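Caspase-1 subunit p19/18 (Spodoptera frugiperda, PDB 1M72) is a cysteine protease of the caspase family that probably acts in the proteolytic cascade executing apoptosis. Local coordinates at residues G201-Q206 / L234-N239; C209-Y214 / T226-K231; R219-L224 / R261-G266. All blocks are in the same frame, centred on the assembly; numbering follows the deposited sequence.

Contact 1 of 3, residues G201-Q206 / L234-N239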
# COMPACT_ATOMS: atom_id res chain seq x y z
N GLY C 201 -23.27 -7.59 5.00
CA GLY C 201 -22.41 -6.69 4.26
C GLY C 201 -21.05 -7.28 3.90
O GLY C 201 -20.78 -8.47 4.13
N SER C 202 -20.16 -6.47 3.33
CA SER C 202 -18.86 -7.02 2.93
C SER C 202 -17.92 -7.33 4.10
O SER C 202 -18.00 -6.72 5.18
CB SER C 202 -18.15 -6.08 1.94
OG SER C 202 -17.66 -4.92 2.57
N TRP C 203 -17.03 -8.30 3.89
CA TRP C 203 -16.07 -8.66 4.92
C TRP C 203 -15.26 -7.42 5.28
O TRP C 203 -15.17 -7.04 6.45
CB TRP C 203 -15.13 -9.77 4.44
CG TRP C 203 -15.81 -11.11 4.18
CD1 TRP C 203 -17.13 -11.40 4.32
CD2 TRP C 203 -15.18 -12.32 3.72
NE1 TRP C 203 -17.37 -12.72 3.98
CE2 TRP C 203 -16.19 -13.30 3.62
CE3 TRP C 203 -13.85 -12.67 3.40
CZ2 TRP C 203 -15.91 -14.62 3.20
CZ3 TRP C 203 -13.57 -13.97 2.99
CH2 TRP C 203 -14.60 -14.94 2.89
N PHE C 204 -14.71 -6.77 4.26
CA PHE C 204 -13.90 -5.57 4.45
C PHE C 204 -14.64 -4.49 5.27
O PHE C 204 -14.11 -4.01 6.27
CB PHE C 204 -13.45 -5.03 3.08
CG PHE C 204 -12.57 -3.81 3.15
CD1 PHE C 204 -11.42 -3.81 3.95
CD2 PHE C 204 -12.85 -2.69 2.38
CE1 PHE C 204 -10.56 -2.69 3.96
CE2 PHE C 204 -12.00 -1.56 2.38
CZ PHE C 204 -10.86 -1.57 3.18
N MET C 205 -15.84 -4.11 4.83
CA MET C 205 -16.61 -3.10 5.53
C MET C 205 -17.05 -3.55 6.95
O MET C 205 -17.11 -2.73 7.85
CB MET C 205 -17.80 -2.67 4.69
CG MET C 205 -17.41 -1.81 3.52
SD MET C 205 -16.74 -0.16 4.02
CE MET C 205 -15.74 0.21 2.67
N GLN C 206 -17.33 -4.83 7.15
CA GLN C 206 -17.69 -5.29 8.50
C GLN C 206 -16.49 -5.08 9.42
O GLN C 206 -16.61 -4.58 10.56
CB GLN C 206 -18.02 -6.78 8.54
CG GLN C 206 -19.33 -7.19 7.93
CD GLN C 206 -19.52 -8.70 7.99
OE1 GLN C 206 -19.54 -9.28 9.07
NE2 GLN C 206 -19.64 -9.34 6.82
N LEU C 234 -8.53 -13.56 9.22
CA LEU C 234 -8.81 -14.66 10.16
C LEU C 234 -10.25 -15.03 10.43
O LEU C 234 -10.58 -16.21 10.46
CB LEU C 234 -8.16 -14.38 11.51
CG LEU C 234 -6.66 -14.09 11.53
CD1 LEU C 234 -6.25 -13.79 12.96
CD2 LEU C 234 -5.89 -15.26 10.97
N ASP C 235 -11.11 -14.04 10.62
CA ASP C 235 -12.51 -14.31 10.96
C ASP C 235 -13.50 -14.55 9.83
O ASP C 235 -14.70 -14.68 10.07
CB ASP C 235 -13.02 -13.18 11.84
CG ASP C 235 -12.10 -12.89 13.02
OD1 ASP C 235 -11.36 -13.80 13.48
OD2 ASP C 235 -12.13 -11.73 13.51
N PHE C 236 -13.03 -14.59 8.59
CA PHE C 236 -13.93 -14.81 7.50
C PHE C 236 -13.39 -15.91 6.63
O PHE C 236 -12.18 -16.07 6.46
CB PHE C 236 -14.08 -13.55 6.64
CG PHE C 236 -14.77 -12.43 7.35
CD1 PHE C 236 -16.16 -12.30 7.28
CD2 PHE C 236 -14.05 -11.51 8.07
CE1 PHE C 236 -16.81 -11.26 7.94
CE2 PHE C 236 -14.68 -10.46 8.73
CZ PHE C 236 -16.06 -10.33 8.67
N GLU C 237 -14.34 -16.69 6.13
CA GLU C 237 -14.08 -17.76 5.21
C GLU C 237 -15.39 -17.96 4.47
O GLU C 237 -16.49 -17.97 5.06
CB GLU C 237 -13.64 -19.01 5.94
CG GLU C 237 -13.19 -20.06 4.97
CD GLU C 237 -12.86 -21.33 5.69
OE1 GLU C 237 -11.66 -21.70 5.76
OE2 GLU C 237 -13.81 -21.94 6.22
N SER C 238 -15.29 -18.09 3.15
CA SER C 238 -16.51 -18.23 2.37
C SER C 238 -17.21 -19.55 2.61
O SER C 238 -16.59 -20.58 2.95
CB SER C 238 -16.21 -18.07 0.86
OG SER C 238 -15.54 -19.22 0.34
N ASN C 239 -18.52 -19.50 2.45
CA ASN C 239 -19.34 -20.69 2.57
C ASN C 239 -20.26 -20.65 1.37
O ASN C 239 -21.16 -19.80 1.29
CB ASN C 239 -20.16 -20.72 3.87
CG ASN C 239 -21.15 -21.90 3.91
OD1 ASN C 239 -22.36 -21.69 3.88
ND2 ASN C 239 -20.64 -23.12 3.98

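Contact 2 of 3, residues C209-Y214 / T226-K231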
# COMPACT_ATOMS: atom_id res chain seq x y z
N CYS C 209 -15.59 -1.09 9.86
CA CYS C 209 -16.52 -0.42 10.76
C CYS C 209 -16.33 -0.85 12.21
O CYS C 209 -16.39 0.01 13.13
CB CYS C 209 -17.96 -0.65 10.29
SG CYS C 209 -18.30 0.27 8.75
N GLU C 210 -16.09 -2.14 12.43
CA GLU C 210 -15.86 -2.64 13.78
C GLU C 210 -14.57 -2.05 14.38
O GLU C 210 -14.55 -1.63 15.54
CB GLU C 210 -15.78 -4.18 13.80
CG GLU C 210 -15.55 -4.77 15.20
CD GLU C 210 -15.76 -6.31 15.28
OE1 GLU C 210 -15.05 -7.07 14.57
OE2 GLU C 210 -16.64 -6.77 16.06
N GLU C 211 -13.49 -2.00 13.61
CA GLU C 211 -12.23 -1.46 14.14
C GLU C 211 -12.33 0.05 14.39
O GLU C 211 -11.74 0.57 15.36
CB GLU C 211 -11.09 -1.76 13.17
CG GLU C 211 -9.76 -1.95 13.83
CD GLU C 211 -9.81 -2.98 14.96
OE1 GLU C 211 -10.16 -4.16 14.72
OE2 GLU C 211 -9.49 -2.59 16.10
N LEU C 212 -13.05 0.74 13.51
CA LEU C 212 -13.27 2.17 13.65
C LEU C 212 -14.13 2.44 14.89
O LEU C 212 -13.89 3.41 15.60
CB LEU C 212 -13.96 2.76 12.42
CG LEU C 212 -13.06 2.95 11.18
CD1 LEU C 212 -13.85 3.53 10.01
CD2 LEU C 212 -11.87 3.87 11.55
N ARG C 213 -15.13 1.59 15.15
CA ARG C 213 -15.94 1.78 16.35
C ARG C 213 -15.10 1.59 17.64
O ARG C 213 -15.21 2.37 18.57
CB ARG C 213 -17.12 0.81 16.39
CG ARG C 213 -18.39 1.31 15.77
CD ARG C 213 -19.49 0.24 15.91
NE ARG C 213 -19.77 -0.47 14.65
CZ ARG C 213 -19.38 -1.72 14.37
NH1 ARG C 213 -18.70 -2.43 15.26
NH2 ARG C 213 -19.66 -2.24 13.18
N TYR C 214 -14.25 0.56 17.67
CA TYR C 214 -13.40 0.24 18.82
C TYR C 214 -12.24 1.20 19.10
O TYR C 214 -12.04 1.60 20.24
CB TYR C 214 -12.84 -1.19 18.69
CG TYR C 214 -11.85 -1.62 19.79
CD1 TYR C 214 -12.28 -1.84 21.12
CD2 TYR C 214 -10.48 -1.79 19.50
CE1 TYR C 214 -11.37 -2.22 22.14
CE2 TYR C 214 -9.56 -2.16 20.50
CZ TYR C 214 -10.01 -2.38 21.83
OH TYR C 214 -9.09 -2.72 22.82
N THR C 226 -4.11 -2.38 9.80
CA THR C 226 -3.39 -3.63 9.96
C THR C 226 -4.35 -4.61 10.69
O THR C 226 -4.51 -5.76 10.28
CB THR C 226 -2.16 -3.48 10.80
OG1 THR C 226 -1.16 -2.79 10.03
CG2 THR C 226 -1.61 -4.83 11.20
N PHE C 227 -5.03 -4.14 11.73
CA PHE C 227 -5.95 -5.01 12.41
C PHE C 227 -7.23 -5.26 11.60
O PHE C 227 -7.89 -6.29 11.77
CB PHE C 227 -6.24 -4.47 13.83
CG PHE C 227 -5.00 -4.49 14.73
CD1 PHE C 227 -4.66 -3.37 15.49
CD2 PHE C 227 -4.12 -5.59 14.68
CE1 PHE C 227 -3.46 -3.33 16.17
CE2 PHE C 227 -2.88 -5.57 15.37
CZ PHE C 227 -2.55 -4.43 16.11
N VAL C 228 -7.57 -4.34 10.71
CA VAL C 228 -8.72 -4.58 9.86
C VAL C 228 -8.32 -5.81 8.96
O VAL C 228 -9.15 -6.70 8.71
CB VAL C 228 -9.06 -3.34 8.98
CG1 VAL C 228 -10.12 -3.72 7.92
CG2 VAL C 228 -9.64 -2.19 9.84
N CYS C 229 -7.06 -5.86 8.51
CA CYS C 229 -6.57 -6.95 7.64
C CYS C 229 -6.57 -8.30 8.37
O CYS C 229 -6.89 -9.36 7.81
CB CYS C 229 -5.15 -6.65 7.12
SG CYS C 229 -5.08 -5.33 5.85
N GLN C 230 -6.21 -8.23 9.64
CA GLN C 230 -6.19 -9.40 10.48
C GLN C 230 -7.59 -9.96 10.63
O GLN C 230 -7.84 -11.15 10.46
CB GLN C 230 -5.60 -9.05 11.86
CG GLN C 230 -5.35 -10.28 12.68
CD GLN C 230 -4.76 -9.99 14.05
OE1 GLN C 230 -3.62 -9.46 14.19
NE2 GLN C 230 -5.53 -10.35 15.09
N LYS C 231 -8.51 -9.08 10.93
CA LYS C 231 -9.87 -9.51 11.09
C LYS C 231 -10.36 -10.19 9.79
O LYS C 231 -10.86 -11.34 9.83
CB LYS C 231 -10.72 -8.29 11.46
CG LYS C 231 -12.10 -8.59 11.96
CD LYS C 231 -12.16 -8.57 13.50
CE LYS C 231 -11.66 -7.22 14.07
NZ LYS C 231 -12.27 -6.07 13.34

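Contact 3 of 3, residues R219-L224 / R261-G266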
# COMPACT_ATOMS: atom_id res chain seq x y z
N ARG C 219 -6.23 5.17 17.66
CA ARG C 219 -5.20 4.39 17.00
C ARG C 219 -4.81 5.01 15.66
O ARG C 219 -5.68 5.55 14.98
CB ARG C 219 -5.75 2.99 16.86
CG ARG C 219 -4.97 2.02 16.07
CD ARG C 219 -5.58 0.66 16.34
NE ARG C 219 -5.27 0.22 17.69
CZ ARG C 219 -5.75 -0.87 18.29
NH1 ARG C 219 -6.62 -1.68 17.68
NH2 ARG C 219 -5.34 -1.15 19.52
N ASP C 220 -3.53 4.96 15.29
CA ASP C 220 -3.16 5.52 13.99
C ASP C 220 -3.72 4.61 12.86
O ASP C 220 -3.87 3.37 13.02
CB ASP C 220 -1.65 5.73 13.89
CG ASP C 220 -0.88 4.47 13.55
OD1 ASP C 220 -0.80 4.15 12.33
OD2 ASP C 220 -0.37 3.82 14.49
N ILE C 221 -4.04 5.27 11.74
CA ILE C 221 -4.68 4.67 10.59
C ILE C 221 -4.00 3.41 10.06
O ILE C 221 -4.66 2.38 9.84
CB ILE C 221 -4.90 5.79 9.45
CG1 ILE C 221 -6.06 5.38 8.51
CG2 ILE C 221 -3.66 5.94 8.58
CD1 ILE C 221 -7.26 4.91 9.23
N LEU C 222 -2.68 3.45 9.88
CA LEU C 222 -1.99 2.26 9.40
C LEU C 222 -2.13 1.08 10.39
O LEU C 222 -2.43 -0.03 9.97
CB LEU C 222 -0.52 2.59 9.06
CG LEU C 222 -0.48 3.53 7.82
CD1 LEU C 222 0.93 3.69 7.32
CD2 LEU C 222 -1.38 2.99 6.68
N THR C 223 -1.99 1.34 11.69
CA THR C 223 -2.11 0.28 12.69
C THR C 223 -3.52 -0.27 12.71
O THR C 223 -3.75 -1.48 12.85
CB THR C 223 -1.76 0.79 14.08
OG1 THR C 223 -0.37 1.16 14.10
CG2 THR C 223 -2.04 -0.28 15.13
N LEU C 224 -4.46 0.64 12.54
CA LEU C 224 -5.87 0.30 12.52
C LEU C 224 -6.21 -0.59 11.31
O LEU C 224 -6.89 -1.58 11.46
CB LEU C 224 -6.67 1.59 12.46
CG LEU C 224 -8.14 1.39 12.77
CD1 LEU C 224 -8.63 2.54 13.69
CD2 LEU C 224 -8.93 1.30 11.47
N ARG C 261 2.85 11.30 7.32
CA ARG C 261 2.74 11.50 8.74
C ARG C 261 1.75 10.46 9.27
O ARG C 261 1.07 9.78 8.49
CB ARG C 261 2.25 12.92 9.07
CG ARG C 261 3.02 14.04 8.36
CD ARG C 261 2.52 15.39 8.84
NE ARG C 261 3.04 16.48 8.01
CZ ARG C 261 4.33 16.85 7.98
NH1 ARG C 261 5.25 16.24 8.75
NH2 ARG C 261 4.70 17.79 7.14
N LEU C 262 1.68 10.32 10.60
CA LEU C 262 0.78 9.36 11.20
C LEU C 262 -0.58 10.01 11.29
O LEU C 262 -0.69 11.21 11.47
CB LEU C 262 1.27 8.96 12.59
CG LEU C 262 2.54 8.11 12.74
CD1 LEU C 262 2.92 8.11 14.20
CD2 LEU C 262 2.32 6.67 12.31
N LEU C 263 -1.60 9.20 11.15
CA LEU C 263 -2.96 9.72 11.22
C LEU C 263 -3.77 9.16 12.40
O LEU C 263 -4.14 7.98 12.44
CB LEU C 263 -3.71 9.48 9.89
CG LEU C 263 -5.22 9.76 9.88
CD1 LEU C 263 -5.56 11.09 10.53
CD2 LEU C 263 -5.70 9.72 8.47
N VAL C 264 -4.01 10.00 13.39
CA VAL C 264 -4.82 9.65 14.55
C VAL C 264 -5.96 10.67 14.55
O VAL C 264 -5.72 11.88 14.60
CB VAL C 264 -4.00 9.76 15.83
CG1 VAL C 264 -4.92 9.87 17.04
CG2 VAL C 264 -3.10 8.52 15.94
N PHE C 265 -7.19 10.20 14.43
CA PHE C 265 -8.33 11.12 14.36
C PHE C 265 -8.55 12.06 15.57
O PHE C 265 -8.82 13.25 15.37
CB PHE C 265 -9.63 10.36 14.05
CG PHE C 265 -9.75 9.97 12.59
CD1 PHE C 265 -9.72 10.95 11.59
CD2 PHE C 265 -9.89 8.63 12.21
CE1 PHE C 265 -9.81 10.60 10.23
CE2 PHE C 265 -9.98 8.25 10.86
CZ PHE C 265 -9.95 9.23 9.86
N GLY C 266 -8.42 11.51 16.78
CA GLY C 266 -8.63 12.30 17.97
C GLY C 266 -10.11 12.50 18.09
O GLY C 266 -10.86 11.78 17.46
O HOH W 1 -0.91 6.52 10.45

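Contact 1 of 3, residues G201-Q206 / L234-N239
An offset aromatic stack joins the start of helix 203-215 to the chain leaving helix 221-235 in this caspase domain, beside the bound peptide. Both W203 and F236 set CG anti to their carbonyl carbon, and the side chains slide past each other in opposite directions. The five-membered ring of W203 overlaps the F236 ring, centroids 4.2 Å apart and planes 24° apart, with W203 CD1 only 3.2 Å from F236 CD1. Flat aromatics suit this place because they can overlap face on face while each ring also receives the other's CB: W203 CB stands 3.9 Å from the F236 ring centroid, and F236 CB lies 3.4 Å from the centroid of the indole's six-membered ring. Both are CH-pi contacts made over a face. W195 also stacks with W203.

One polar side chain, Q206, meets the edge of the F236 ring through OE1, its amide plane nearly perpendicular to that ring, while NE2 donates to G201 O at 3.0 Å from above the carbonyl plane. At the backbone angles of G201 a CB would jam against the carbonyl oxygen of the residue before, so glycine fits. S202 is the N-cap: its short hydroxyl takes the bond from M205 N and is also hydrogen-bonded to D57 OD2.

The loop 236-239 is held through S238 OG, bonded to Q249 N and M246 O, and E237, salt-bridged to R175 of the second subunit. N239 N bonds an acidic side chain of the bound peptide, consistent with a caspase S4 pocket. At the far end of the indole, W203 CH2 reaches S238 N at 3.2 Å, near the ring plane.

Contact 2 of 3, residues C209-Y214 / T226-K231
Helices 203-215 and 221-235 form an alpha-alpha hairpin of the caspase domain, and their segments 209-214 and 226-231 run in broadly opposite directions. The local axes approach to 9.6 Å, with 135° between their N-to-C directions, and E211 and V228 have the nearest CA atoms.

K231 is the hub. It leaves its helix with CG anti to the backbone N and then bends at every later torsion, so that the long chain curls round to place NZ between two carboxylates of the other helix. A lysine suits the place because its flexible chain can turn in this way while its single charge serves both acids. E210 meets it at about a right angle. Its chain is extended, with CG also anti to the backbone N, and E210 OE1 forms a salt bridge to K231 NZ at 3.2 Å, though the hydrogen bond within it is weak. E211 crosses K231 obliquely and is folded rather than straight, with chi1 at -149° lying off a staggered position and chi2 at 51°. That bend presents E211 OE1 to K231 NZ, also at 3.2 Å, through the anti lone pair. The lysine would probably stabilise the charge of the buried E211, whose OE2 has a long, weak ion pair with R219.

F227 CB lies 4.0 Å from E211 OE1; its ring leads away from segment 209-214, and F227 packs on P23 of the second subunit. Beside the charges, aliphatic groups pack. E211 and V228 slide past each other in opposite directions, so the first methylene of the glutamate rests on a methyl of V228, a residue that also touches A207 and L208: E211 CB is 3.7 Å from V228 CG2.

Contact 3 of 3, residues R219-L224 / R261-G266
R219 enters the contact with its backbone, its carbonyl carbon resting near V264 CG2. D220 follows as the N-cap of helix 221-235, with CG in the crowded position between backbone N and carbonyl carbon, which folds the carboxylate over the first turn. D220 OD1 accepts from T223 N at 3.1 Å and D220 OD2 from T223 OG1 at 2.7 Å, both met from above the carboxylate plane. An aspartate suits this position, since its short, probably charged carboxylate reaches the T223 amide in the first turn, where the helix field should stabilise it. OD1 also takes a bond from a water 3.0 Å away, and this water accepts from L263 N at 2.9 Å, bridging the segments. D220 CA lies 3.1 Å from L263 O in a CA-H...O contact, and V264 CG2 packs on that CA at 3.6 Å.

I221 N donates to L263 O at 2.8 Å, in the carbonyl plane with a C=O...N angle of 155°, so L263 O accepts the I221 N-H and also the CA-H contact of D220. The I221 side chain lies alongside L263, pointing the same way, with I221 CG2 3.8 Å from L263 CB; a branched aliphatic suits this buried position. L224 closes the first turn, its N bonded to D220 O.

The joint therefore ties the start of helix 221-235 to the run after strand 254-257. I221 and L222 rest on L183 of strand 182-186, L263 and F265 on L144 of strand 143-148, and L224 on L212 of helix 203-215, while T223 packs against L262 of the second subunit.

In the fold
Helix 221-235 is shared by all three contacts: contact 3 holds its start, contact 2 its middle and contact 1 its end. Helix 203-215 serves contacts 1 and 2, which touch where F204 meets V228. Contacts 2 and 3 meet at L212 and L224 and at E211 and R219; contacts 1 and 3 do not touch. Each contact runs from core to surface: buried W203 against partly exposed F236, buried E211 and V228 beside exposed E210, buried I221 and L263 beside partly exposed D220. Their chemistry follows their place: flat aromatics beside the bound peptide in contact 1, charges between the paired helices in contact 2, backbone and water bonds at a helix start in contact 3.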